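Local coordinates for protein transcriptional regulator (Enterococcus faecalis, PDB 3QFI) that is of unsettled role but, though named a transcriptional regulator, belongs to the LytR-CpsA-Psr family of proteins associated with the bacterial cell envelope, at residues L67-G72 against L276-Q281; H81-A84 against M90-N93; P52-S57 against R260-L265. One frame throughout, in Å; residues are numbered along the deposited sequence.

Overall arrangement
All three contacts are partly buried, each combining buried residues with more open ones. Contact 2 lies nearest the centre of the chain, about 13 Å from it centre to centre; it is internal to helix 80-98 and is made largely of alanine and methionine against backbone. Contacts 1 and 3 bring C-terminal helices, 269-280 and 249-262, against strand 67-70 and the turn leading into strand 56-62. Contact 1 rests on one aromatic ring, whereas contact 3 is polar and charged. Contacts 1 and 2 touch, through Met90 packing on Ile70, Val71 and Gly72. Contact 3 stands apart, its centre about 27 Å from that of contact 1 and about 25 Å from that of contact 2.

Contact 1: residues L67-G72 against L276-Q281; sequences LTDIVG and LAFYNQ
Thr68 and Phe278 bring the two backbones nearest, with 8.1 Å between Thr68 CA and Phe278 CA. Strand 67-70 and the helical segment 276-280 run at 113° to each other, with an axis separation of 10.1 Å at closest approach. That gap is bridged by one side chain, the ring of Phe278, which leaves the helix toward the strand and meets three consecutive residues there.

The ring is carried outward because its CG stands anti to the backbone N (chi1 -168°), so that its far end reaches the strand backbone. At that end, Phe278 CE2 comes 3.3 Å from Leu67 O, and Phe278 CZ lies 3.5 Å from Thr68 CA. The Leu67 side chain adds a looser apolar touch, its CG 4.3 Å from Phe278 CZ. Thr68 takes part through its main chain, since its side chain leaves the strand on the side away from the helix and packs on Leu98. Asp69 completes the set: its carboxylate passes alongside the ring, Asp69 OD2 being 3.7 Å from Phe278 CE1, with the two planes turned 84° apart. Asp69 OD1 also accepts a weak hydrogen bond from Gln76 NE2.

The strand has backbone partners of its own. Thr68 pairs with Asp77 of strand 75-78, and Leu67 with Gln245 of strand 243-247, on which Tyr279 of the helix also packs through Val246. Outside the two segments, the Phe278 ring meets that of Phe282 and touches Gln76 of strand 75-78.

Between these two segments, Phe278 is the one helix residue that makes contact. Its apolar ring packs obliquely among backbone and carboxylate oxygens, so the contact is one of shape rather than of directed bonds.

Contact 2: residues H81-A84 against M90-N93; sequences HAYA and MAIN
Ala82 and Ala91 pack directly together, the methyl CB of Ala82 lying 3.9 Å from Ala91 CA. The Ala91 methyl also meets Tyr83, with Ala91 CB 4.1 Å from Tyr83 CB, and sits near the edge of the phenol ring, close to its plane. Met90 meets the backbone of Ala82: its CB is 3.6 Å from Ala82 O, and its CG and sulfur follow the same carbonyl before the chain bends at chi3 (-73°) and carries the methyl end away.

Such closeness is impossible in a straight helix. Tyr83 CA and Ala91 CA are only 4.8 Å apart, although eight residues of regular helix would rise about 12 Å, so helix 80-98 must fold back sharply between the two segments. Small alanines on the inner faces let the two arms come so near.

Farther out, Ala82 also touches Thr94, whose OG1 is hydrogen-bonded to Met90 O on the second arm. Met90 rests on Phe85 and Asn73. Tyr83 and Ala91 both pack on Met27, which places the two arms against strand 22-28 of the mixed sheet, and Tyr83 reaches on to Ile29.

Contact 3: residues P52-S57 against R260-L265; sequences PKENKS and RKQLGL
The charged ends of Glu54 and Lys56 lie beside the amide of Gln262. Between the two, on one side of the contact, there is a salt bridge, with Lys56 NZ 2.7 Å from Glu54 OE1. Glu54 runs out extended, whereas Lys56 bends at chi3 (81°) and again at chi4, which brings its ammonium back to the carboxylate.

Polar packing joins the segments. Gln262 CD lies 4.1 Å from Glu54 OE1 and 4.2 Å from Lys56 NZ, so the amide sits against the ion pair; its plane is only 25° from that of the carboxylate, and its side chain crosses both partners at about a right angle. Gln262 itself is buried, touching Thr49 and Asn51 of strand 44-51.

Backbone bonds shape each side separately. In the turn, Asn55 N bonds to Pro52 O at 3.0 Å. On the helix, Leu265 N reaches Arg260 O at 2.8 Å and Gly264 N reaches Lys261 O at 2.9 Å, with Gly264 at positive phi.

The latter pair forms a Schellman motif closing helix 249-262. It abuts a beta hairpin, strands 44-51 and 56-62, whose turn carries a G1 bulge: Asn55 and Lys56 both facing Asn51.

Contact 1: residues L67-G72 against L276-Q281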
loop_
_atom_site.group_PDB
_atom_site.type_symbol
_atom_site.label_atom_id
_atom_site.label_comp_id
_atom_site.label_asym_id
_atom_site.label_seq_id
_atom_site.Cartn_x
_atom_site.Cartn_y
_atom_site.Cartn_z
ATOM N N LEU A 67 11.493 -10.551 0.859
ATOM C CA LEU A 67 11.714 -11.816 0.158
ATOM C C LEU A 67 10.496 -12.702 0.329
ATOM O O LEU A 67 10.067 -12.961 1.457
ATOM C CB LEU A 67 12.947 -12.520 0.717
ATOM C CG LEU A 67 13.434 -13.767 0.003
ATOM C CD1 LEU A 67 13.946 -13.407 -1.401
ATOM C CD2 LEU A 67 14.556 -14.398 0.829
ATOM N N THR A 68 9.937 -13.158 -0.789
ATOM C CA THR A 68 8.763 -14.027 -0.761
ATOM C C THR A 68 8.659 -14.885 -2.023
ATOM O O THR A 68 9.520 -14.840 -2.902
ATOM C CB THR A 68 7.453 -13.215 -0.648
ATOM O OG1 THR A 68 7.458 -12.126 -1.587
ATOM C CG2 THR A 68 7.293 -12.670 0.752
ATOM N N ASP A 69 7.610 -15.684 -2.107
ATOM C CA ASP A 69 7.440 -16.489 -3.286
ATOM C C ASP A 69 6.803 -15.582 -4.328
ATOM O O ASP A 69 5.881 -14.815 -4.021
ATOM C CB ASP A 69 6.555 -17.698 -2.981
ATOM C CG ASP A 69 7.275 -18.737 -2.147
ATOM O OD1 ASP A 69 8.366 -19.174 -2.579
ATOM O OD2 ASP A 69 6.771 -19.118 -1.062
ATOM N N ILE A 70 7.334 -15.625 -5.545
ATOM C CA ILE A 70 6.789 -14.820 -6.625
ATOM C C ILE A 70 5.791 -15.730 -7.307
ATOM O O ILE A 70 6.145 -16.438 -8.238
ATOM C CB ILE A 70 7.865 -14.427 -7.654
ATOM C CG1 ILE A 70 9.066 -13.786 -6.959
ATOM C CG2 ILE A 70 7.259 -13.467 -8.679
ATOM C CD1 ILE A 70 8.779 -12.459 -6.296
ATOM N N VAL A 71 4.547 -15.708 -6.844
ATOM C CA VAL A 71 3.513 -16.579 -7.393
ATOM C C VAL A 71 3.400 -16.480 -8.911
ATOM O O VAL A 71 3.169 -15.412 -9.477
ATOM C CB VAL A 71 2.139 -16.305 -6.705
ATOM C CG1 VAL A 71 1.076 -17.272 -7.214
ATOM C CG2 VAL A 71 2.288 -16.456 -5.200
ATOM N N GLY A 72 3.576 -17.612 -9.575
ATOM C CA GLY A 72 3.516 -17.600 -11.017
ATOM C C GLY A 72 4.897 -17.637 -11.654
ATOM O O GLY A 72 5.023 -18.074 -12.795
ATOM N N LEU A 276 6.884 -19.845 9.064
ATOM C CA LEU A 276 8.069 -20.325 9.759
ATOM C C LEU A 276 8.981 -21.105 8.806
ATOM O O LEU A 276 10.192 -20.878 8.774
ATOM C CB LEU A 276 7.635 -21.194 10.949
ATOM C CG LEU A 276 8.699 -21.893 11.799
ATOM C CD1 LEU A 276 9.613 -20.864 12.444
ATOM C CD2 LEU A 276 8.016 -22.733 12.877
ATOM N N ALA A 277 8.398 -22.002 8.014
ATOM C CA ALA A 277 9.176 -22.794 7.064
ATOM C C ALA A 277 9.948 -21.891 6.123
ATOM O O ALA A 277 11.137 -22.098 5.882
ATOM C CB ALA A 277 8.264 -23.707 6.267
ATOM N N PHE A 278 9.267 -20.882 5.598
ATOM C CA PHE A 278 9.895 -19.948 4.679
ATOM C C PHE A 278 11.063 -19.245 5.351
ATOM O O PHE A 278 12.151 -19.144 4.779
ATOM C CB PHE A 278 8.896 -18.891 4.202
ATOM C CG PHE A 278 9.392 -18.082 3.041
ATOM C CD1 PHE A 278 9.260 -18.566 1.735
ATOM C CD2 PHE A 278 10.056 -16.879 3.246
ATOM C CE1 PHE A 278 9.779 -17.869 0.658
ATOM C CE2 PHE A 278 10.584 -16.169 2.172
ATOM C CZ PHE A 278 10.448 -16.666 0.875
ATOM N N TYR A 279 10.840 -18.757 6.566
ATOM C CA TYR A 279 11.886 -18.040 7.295
ATOM C C TYR A 279 13.127 -18.887 7.590
ATOM O O TYR A 279 14.250 -18.397 7.495
ATOM C CB TYR A 279 11.311 -17.448 8.597
ATOM C CG TYR A 279 12.362 -17.052 9.626
ATOM C CD1 TYR A 279 12.829 -17.979 10.556
ATOM C CD2 TYR A 279 12.920 -15.765 9.646
ATOM C CE1 TYR A 279 13.822 -17.645 11.478
ATOM C CE2 TYR A 279 13.925 -15.428 10.573
ATOM C CZ TYR A 279 14.364 -16.384 11.478
ATOM O OH TYR A 279 15.379 -16.124 12.360
ATOM N N ASN A 280 12.921 -20.155 7.931
ATOM C CA ASN A 280 14.037 -21.045 8.232
ATOM C C ASN A 280 14.957 -21.341 7.073
ATOM O O ASN A 280 16.154 -21.557 7.263
ATOM C CB ASN A 280 13.534 -22.362 8.801
ATOM C CG ASN A 280 13.084 -22.218 10.219
ATOM O OD1 ASN A 280 13.757 -21.566 11.032
ATOM N ND2 ASN A 280 11.945 -22.819 10.540
ATOM N N GLN A 281 14.408 -21.354 5.870
ATOM C CA GLN A 281 15.220 -21.641 4.711
ATOM C C GLN A 281 15.984 -20.418 4.221
ATOM O O GLN A 281 16.726 -20.507 3.249
ATOM C CB GLN A 281 14.347 -22.195 3.585
ATOM C CG GLN A 281 13.419 -21.183 2.968
ATOM C CD GLN A 281 12.636 -21.739 1.804
ATOM O OE1 GLN A 281 11.738 -22.539 1.993
ATOM N NE2 GLN A 281 12.992 -21.334 0.590
#

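Contact 2: residues H81-A84 against M90-N93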
loop_
_atom_site.group_PDB
_atom_site.type_symbol
_atom_site.label_atom_id
_atom_site.label_comp_id
_atom_site.label_asym_id
_atom_site.label_seq_id
_atom_site.Cartn_x
_atom_site.Cartn_y
_atom_site.Cartn_z
ATOM N N HIS A 81 10.041 -7.210 -7.686
ATOM C CA HIS A 81 10.066 -7.821 -9.011
ATOM C C HIS A 81 8.796 -8.539 -9.429
ATOM O O HIS A 81 8.727 -9.079 -10.535
ATOM C CB HIS A 81 11.206 -8.829 -9.112
ATOM C CG HIS A 81 12.558 -8.247 -8.870
ATOM N ND1 HIS A 81 13.676 -9.028 -8.682
ATOM C CD2 HIS A 81 12.971 -6.962 -8.777
ATOM C CE1 HIS A 81 14.722 -8.250 -8.478
ATOM N NE2 HIS A 81 14.323 -6.991 -8.530
ATOM N N ALA A 82 7.803 -8.584 -8.552
ATOM C CA ALA A 82 6.559 -9.270 -8.896
ATOM C C ALA A 82 5.889 -8.568 -10.073
ATOM O O ALA A 82 5.643 -9.175 -11.122
ATOM C CB ALA A 82 5.617 -9.297 -7.699
ATOM N N TYR A 83 5.588 -7.287 -9.890
ATOM C CA TYR A 83 4.955 -6.526 -10.942
ATOM C C TYR A 83 5.840 -6.495 -12.183
ATOM O O TYR A 83 5.356 -6.702 -13.286
ATOM C CB TYR A 83 4.647 -5.107 -10.467
ATOM C CG TYR A 83 3.924 -4.282 -11.513
ATOM C CD1 TYR A 83 4.630 -3.683 -12.554
ATOM C CD2 TYR A 83 2.535 -4.141 -11.495
ATOM C CE1 TYR A 83 3.987 -2.965 -13.552
ATOM C CE2 TYR A 83 1.873 -3.417 -12.500
ATOM C CZ TYR A 83 2.617 -2.830 -13.525
ATOM O OH TYR A 83 2.017 -2.089 -14.517
ATOM N N ALA A 84 7.138 -6.270 -11.995
ATOM C CA ALA A 84 8.102 -6.193 -13.098
ATOM C C ALA A 84 8.211 -7.441 -13.991
ATOM O O ALA A 84 8.633 -7.351 -15.150
ATOM C CB ALA A 84 9.485 -5.841 -12.538
ATOM N N MET A 90 0.607 -10.858 -11.450
ATOM C CA MET A 90 1.620 -11.485 -10.618
ATOM C C MET A 90 1.783 -10.760 -9.290
ATOM O O MET A 90 2.031 -11.406 -8.270
ATOM C CB MET A 90 2.959 -11.561 -11.366
ATOM C CG MET A 90 4.043 -12.386 -10.684
ATOM S SD MET A 90 5.239 -12.981 -11.909
ATOM C CE MET A 90 4.186 -14.231 -12.690
ATOM N N ALA A 91 1.631 -9.436 -9.279
ATOM C CA ALA A 91 1.767 -8.673 -8.029
ATOM C C ALA A 91 0.612 -8.979 -7.082
ATOM O O ALA A 91 0.823 -9.268 -5.903
ATOM C CB ALA A 91 1.810 -7.183 -8.312
ATOM N N ILE A 92 -0.611 -8.914 -7.603
ATOM C CA ILE A 92 -1.777 -9.208 -6.791
ATOM C C ILE A 92 -1.658 -10.604 -6.178
ATOM O O ILE A 92 -1.855 -10.774 -4.982
ATOM C CB ILE A 92 -3.067 -9.154 -7.617
ATOM C CG1 ILE A 92 -3.330 -7.729 -8.103
ATOM C CG2 ILE A 92 -4.220 -9.648 -6.784
ATOM C CD1 ILE A 92 -4.481 -7.627 -9.100
ATOM N N ASN A 93 -1.336 -11.605 -6.987
ATOM C CA ASN A 93 -1.217 -12.959 -6.459
ATOM C C ASN A 93 -0.136 -13.089 -5.384
ATOM O O ASN A 93 -0.398 -13.638 -4.322
ATOM C CB ASN A 93 -0.964 -13.956 -7.598
ATOM C CG ASN A 93 -2.216 -14.225 -8.426
ATOM O OD1 ASN A 93 -2.242 -15.127 -9.258
ATOM N ND2 ASN A 93 -3.256 -13.440 -8.197
#

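Contact 3: residues P52-S57 against R260-L265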
loop_
_atom_site.group_PDB
_atom_site.type_symbol
_atom_site.label_atom_id
_atom_site.label_comp_id
_atom_site.label_asym_id
_atom_site.label_seq_id
_atom_site.Cartn_x
_atom_site.Cartn_y
_atom_site.Cartn_z
ATOM N N PRO A 52 -16.139 -1.688 7.685
ATOM C CA PRO A 52 -17.146 -0.827 8.304
ATOM C C PRO A 52 -17.717 -1.408 9.595
ATOM O O PRO A 52 -18.188 -0.670 10.447
ATOM C CB PRO A 52 -18.200 -0.686 7.207
ATOM C CG PRO A 52 -18.110 -1.998 6.484
ATOM C CD PRO A 52 -16.615 -2.221 6.396
ATOM N N LYS A 53 -17.667 -2.726 9.745
ATOM C CA LYS A 53 -18.194 -3.359 10.947
ATOM C C LYS A 53 -17.416 -2.919 12.185
ATOM O O LYS A 53 -17.842 -3.152 13.314
ATOM C CB LYS A 53 -18.141 -4.883 10.806
ATOM C CG LYS A 53 -18.871 -5.420 9.564
ATOM C CD LYS A 53 -18.559 -6.896 9.321
ATOM C CE LYS A 53 -19.299 -7.433 8.105
ATOM N NZ LYS A 53 -19.028 -8.882 7.879
ATOM N N GLU A 54 -16.271 -2.283 11.983
ATOM C CA GLU A 54 -15.486 -1.824 13.115
ATOM C C GLU A 54 -15.045 -0.395 12.862
ATOM O O GLU A 54 -14.140 0.114 13.516
ATOM C CB GLU A 54 -14.277 -2.731 13.315
ATOM C CG GLU A 54 -13.617 -2.589 14.662
ATOM C CD GLU A 54 -12.480 -3.563 14.829
ATOM O OE1 GLU A 54 -11.513 -3.493 14.036
ATOM O OE2 GLU A 54 -12.555 -4.404 15.750
ATOM N N ASN A 55 -15.708 0.235 11.898
ATOM C CA ASN A 55 -15.438 1.608 11.525
ATOM C C ASN A 55 -13.951 1.905 11.445
ATOM O O ASN A 55 -13.460 2.775 12.161
ATOM C CB ASN A 55 -16.092 2.549 12.537
ATOM C CG ASN A 55 -17.575 2.297 12.683
ATOM O OD1 ASN A 55 -18.334 2.391 11.717
ATOM N ND2 ASN A 55 -17.998 1.967 13.894
ATOM N N LYS A 56 -13.232 1.203 10.569
ATOM C CA LYS A 56 -11.788 1.418 10.444
ATOM C C LYS A 56 -11.184 0.852 9.143
ATOM O O LYS A 56 -11.757 -0.037 8.507
ATOM C CB LYS A 56 -11.086 0.805 11.669
ATOM C CG LYS A 56 -9.587 1.090 11.774
ATOM C CD LYS A 56 -9.024 0.868 13.198
ATOM C CE LYS A 56 -8.731 -0.594 13.515
ATOM N NZ LYS A 56 -9.929 -1.459 13.374
ATOM N N SER A 57 -10.034 1.404 8.754
ATOM C CA SER A 57 -9.298 0.966 7.570
ATOM C C SER A 57 -7.845 0.839 7.975
ATOM O O SER A 57 -7.313 1.699 8.673
ATOM C CB SER A 57 -9.408 1.962 6.407
ATOM O OG SER A 57 -10.671 1.884 5.776
ATOM N N ARG A 260 -6.648 -10.615 8.215
ATOM C CA ARG A 260 -7.697 -11.588 7.993
ATOM C C ARG A 260 -8.947 -11.256 8.836
ATOM O O ARG A 260 -10.069 -11.386 8.344
ATOM C CB ARG A 260 -7.200 -12.995 8.325
ATOM C CG ARG A 260 -6.229 -13.588 7.323
ATOM C CD ARG A 260 -5.866 -15.015 7.722
ATOM N NE ARG A 260 -6.964 -15.934 7.460
ATOM C CZ ARG A 260 -7.376 -16.236 6.237
ATOM N NH1 ARG A 260 -6.767 -15.698 5.182
ATOM N NH2 ARG A 260 -8.415 -17.051 6.062
ATOM N N LYS A 261 -8.779 -10.827 10.088
ATOM C CA LYS A 261 -9.964 -10.510 10.893
ATOM C C LYS A 261 -10.642 -9.219 10.412
ATOM O O LYS A 261 -11.865 -9.078 10.493
ATOM C CB LYS A 261 -9.621 -10.422 12.392
ATOM C CG LYS A 261 -9.315 -11.776 13.046
ATOM C CD LYS A 261 -9.094 -11.642 14.552
ATOM C CE LYS A 261 -8.783 -12.989 15.230
ATOM N NZ LYS A 261 -8.732 -12.877 16.732
ATOM N N GLN A 262 -9.842 -8.283 9.917
ATOM C CA GLN A 262 -10.359 -7.037 9.371
ATOM C C GLN A 262 -11.354 -7.372 8.252
ATOM O O GLN A 262 -12.301 -6.627 8.003
ATOM C CB GLN A 262 -9.218 -6.196 8.780
ATOM C CG GLN A 262 -8.435 -5.397 9.797
ATOM C CD GLN A 262 -9.353 -4.580 10.677
ATOM O OE1 GLN A 262 -9.727 -5.004 11.774
ATOM N NE2 GLN A 262 -9.752 -3.409 10.185
ATOM N N LEU A 263 -11.126 -8.499 7.583
ATOM C CA LEU A 263 -11.967 -8.933 6.481
ATOM C C LEU A 263 -12.999 -9.977 6.875
ATOM O O LEU A 263 -13.477 -10.736 6.029
ATOM C CB LEU A 263 -11.089 -9.474 5.352
ATOM C CG LEU A 263 -10.086 -8.474 4.766
ATOM C CD1 LEU A 263 -9.142 -9.209 3.836
ATOM C CD2 LEU A 263 -10.820 -7.349 4.012
ATOM N N GLY A 264 -13.341 -10.012 8.157
ATOM C CA GLY A 264 -14.323 -10.964 8.634
ATOM C C GLY A 264 -13.893 -12.398 8.412
ATOM O O GLY A 264 -14.733 -13.291 8.288
ATOM N N LEU A 265 -12.584 -12.626 8.347
ATOM C CA LEU A 265 -12.065 -13.977 8.145
ATOM C C LEU A 265 -11.556 -14.525 9.462
ATOM O O LEU A 265 -11.316 -13.774 10.409
ATOM C CB LEU A 265 -10.929 -13.981 7.120
ATOM C CG LEU A 265 -11.337 -13.529 5.718
ATOM C CD1 LEU A 265 -10.101 -13.434 4.838
ATOM C CD2 LEU A 265 -12.343 -14.520 5.128
#